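PDB 3MBR: glutamine cyclotransferase from Xanthomonas campestris, which probably converts N-terminal glutamine of peptides into pyroglutamate, as a calcium-binding glutaminyl cyclase with a beta-propeller fold. Local coordinates for residues A[15-20]-A[33-38]. The protein carries 1 engineered substitution. Sequence-based numbering, arbitrary orientation.
Sequences YPHDTT and LYESTG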
loop_
_atom_site.group_PDB
_atom_site.type_symbol
_atom_site.label_atom_id
_atom_site.label_comp_id
_atom_site.label_asym_id
_atom_site.label_seq_id
_atom_site.Cartn_x
_atom_site.Cartn_y
_atom_site.Cartn_z
ATOM N N TYR A 15 -17.711 -1.876 0.753
ATOM C CA TYR A 15 -17.955 -0.608 0.028
ATOM C C TYR A 15 -17.731 -0.883 -1.459
ATOM O O TYR A 15 -16.942 -1.723 -1.807
ATOM C CB TYR A 15 -16.927 0.439 0.492
ATOM C CG TYR A 15 -16.972 0.773 1.954
ATOM C CD1 TYR A 15 -16.281 0.018 2.883
ATOM C CD2 TYR A 15 -17.734 1.889 2.374
ATOM C CE1 TYR A 15 -16.327 0.337 4.228
ATOM C CE2 TYR A 15 -17.779 2.225 3.764
ATOM C CZ TYR A 15 -17.029 1.444 4.669
ATOM O OH TYR A 15 -17.005 1.856 6.010
ATOM N N PRO A 16 -18.396 -0.169 -2.331
ATOM C CA PRO A 16 -18.147 -0.348 -3.779
ATOM C C PRO A 16 -16.721 0.058 -4.159
ATOM O O PRO A 16 -16.224 1.071 -3.660
ATOM C CB PRO A 16 -19.157 0.580 -4.451
ATOM C CG PRO A 16 -19.801 1.379 -3.364
ATOM C CD PRO A 16 -19.349 0.921 -2.021
ATOM N N HIS A 17 -16.125 -0.682 -5.104
ATOM C CA HIS A 17 -14.871 -0.251 -5.665
ATOM C C HIS A 17 -14.960 -0.339 -7.168
ATOM O O HIS A 17 -15.598 -1.279 -7.720
ATOM C CB HIS A 17 -13.758 -1.209 -5.170
ATOM C CG HIS A 17 -12.356 -0.891 -5.662
ATOM N ND1 HIS A 17 -11.662 -1.766 -6.491
ATOM C CD2 HIS A 17 -11.482 0.101 -5.344
ATOM C CE1 HIS A 17 -10.432 -1.278 -6.721
ATOM N NE2 HIS A 17 -10.301 -0.130 -6.043
ATOM N N ASP A 18 -14.340 0.606 -7.851
ATOM C CA ASP A 18 -14.400 0.676 -9.334
ATOM C C ASP A 18 -13.543 -0.430 -9.921
ATOM O O ASP A 18 -12.348 -0.490 -9.673
ATOM C CB ASP A 18 -13.848 2.065 -9.630
ATOM C CG ASP A 18 -13.811 2.429 -11.117
ATOM O OD1 ASP A 18 -14.109 1.609 -12.014
ATOM O OD2 ASP A 18 -13.558 3.650 -11.371
ATOM N N THR A 19 -14.161 -1.262 -10.790
ATOM C CA THR A 19 -13.409 -2.373 -11.340
ATOM C C THR A 19 -12.466 -1.938 -12.476
ATOM O O THR A 19 -11.725 -2.786 -13.004
ATOM C CB THR A 19 -14.262 -3.538 -11.836
ATOM O OG1 THR A 19 -15.164 -3.012 -12.818
ATOM C CG2 THR A 19 -15.069 -4.151 -10.683
ATOM N N THR A 20 -12.412 -0.646 -12.816
ATOM C CA THR A 20 -11.317 -0.173 -13.658
ATOM C C THR A 20 -10.045 0.135 -12.892
ATOM O O THR A 20 -9.015 0.432 -13.540
ATOM C CB THR A 20 -11.651 1.130 -14.424
ATOM O OG1 THR A 20 -11.773 2.211 -13.486
ATOM C CG2 THR A 20 -12.963 1.028 -15.247
ATOM N N LEU A 33 -10.255 8.284 0.357
ATOM C CA LEU A 33 -9.187 7.402 -0.055
ATOM C C LEU A 33 -8.399 8.001 -1.202
ATOM O O LEU A 33 -8.951 8.792 -2.005
ATOM C CB LEU A 33 -9.762 6.052 -0.561
ATOM C CG LEU A 33 -10.479 5.252 0.535
ATOM C CD1 LEU A 33 -11.416 4.185 -0.054
ATOM C CD2 LEU A 33 -9.422 4.643 1.394
ATOM N N TYR A 34 -7.116 7.671 -1.287
ATOM C CA TYR A 34 -6.292 8.051 -2.428
ATOM C C TYR A 34 -5.745 6.731 -2.928
ATOM O O TYR A 34 -5.247 5.892 -2.126
ATOM C CB TYR A 34 -5.150 8.959 -1.945
ATOM C CG TYR A 34 -5.664 10.323 -1.610
ATOM C CD1 TYR A 34 -6.261 10.547 -0.368
ATOM C CD2 TYR A 34 -5.636 11.372 -2.563
ATOM C CE1 TYR A 34 -6.782 11.784 -0.011
ATOM C CE2 TYR A 34 -6.143 12.677 -2.180
ATOM C CZ TYR A 34 -6.718 12.854 -0.924
ATOM O OH TYR A 34 -7.232 14.099 -0.598
ATOM N N GLU A 35 -5.838 6.531 -4.231
ATOM C CA GLU A 35 -5.518 5.250 -4.819
ATOM C C GLU A 35 -4.670 5.400 -6.076
ATOM O O GLU A 35 -5.060 6.210 -6.953
ATOM C CB GLU A 35 -6.819 4.545 -5.211
ATOM C CG GLU A 35 -6.626 3.107 -5.663
ATOM C CD GLU A 35 -7.979 2.401 -5.870
ATOM O OE1 GLU A 35 -9.064 3.037 -5.743
ATOM O OE2 GLU A 35 -7.941 1.187 -6.150
ATOM N N SER A 36 -3.535 4.729 -6.199
ATOM C CA SER A 36 -2.669 4.728 -7.388
ATOM C C SER A 36 -3.203 3.632 -8.314
ATOM O O SER A 36 -3.585 2.549 -7.816
ATOM C CB SER A 36 -1.199 4.260 -6.783
ATOM O OG SER A 36 -0.385 4.360 -7.970
ATOM N N THR A 37 -3.281 3.844 -9.597
ATOM C CA THR A 37 -3.717 2.778 -10.514
ATOM C C THR A 37 -2.672 2.688 -11.572
ATOM O O THR A 37 -2.264 3.716 -12.118
ATOM C CB THR A 37 -5.153 2.991 -11.011
ATOM O OG1 THR A 37 -5.308 4.198 -11.755
ATOM C CG2 THR A 37 -6.139 3.041 -9.906
ATOM N N GLY A 38 -2.258 1.445 -11.903
ATOM C CA GLY A 38 -1.006 1.169 -12.552
ATOM C C GLY A 38 -1.267 0.617 -13.873
ATOM O O GLY A 38 -1.869 -0.419 -14.004
#
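His17 and Glu35 alone join residues 15-20 to residues 33-38, through one side-chain hydrogen bond bridging backbones whose CA atoms, His17 to Glu35, stay 10.9 Å apart. Along strand 32-37, Leu33 packs beside Leu228. Glu35 then reaches across: CG anti to its backbone N (chi1 -172°), together with the extended chain beyond CG, carries the carboxylate out to the edge of the imidazole. His17 NE2 donates to Glu35 OE2 over 2.7 Å, nearly straight at 168°, within the ring plane and onto the syn lone pair. Ring and carboxylate planes lie 29° apart. Two hydrogen bonds hold OE2, from NE2 and with Thr23 OG1. His17 ND1 is hydrogen-bonded to Trp225 O, which with the NE2 bond fixes the ring's rotation. The Glu35 side chain, not itself a calcium ligand, lies about 9 Å from the ion. On the facing loop, Asp18 OD1 accepts the N-H of Thr20 from above the carboxylate plane, an Asx turn. The His-carboxylate pair thus ties the loop after strand 9-16, which closes the propeller ring by completing the sheet of C-terminal strands 206-212, 217-222 and 227-233, to strand 32-37 of the next blade, between strands 23-29 and 44-49.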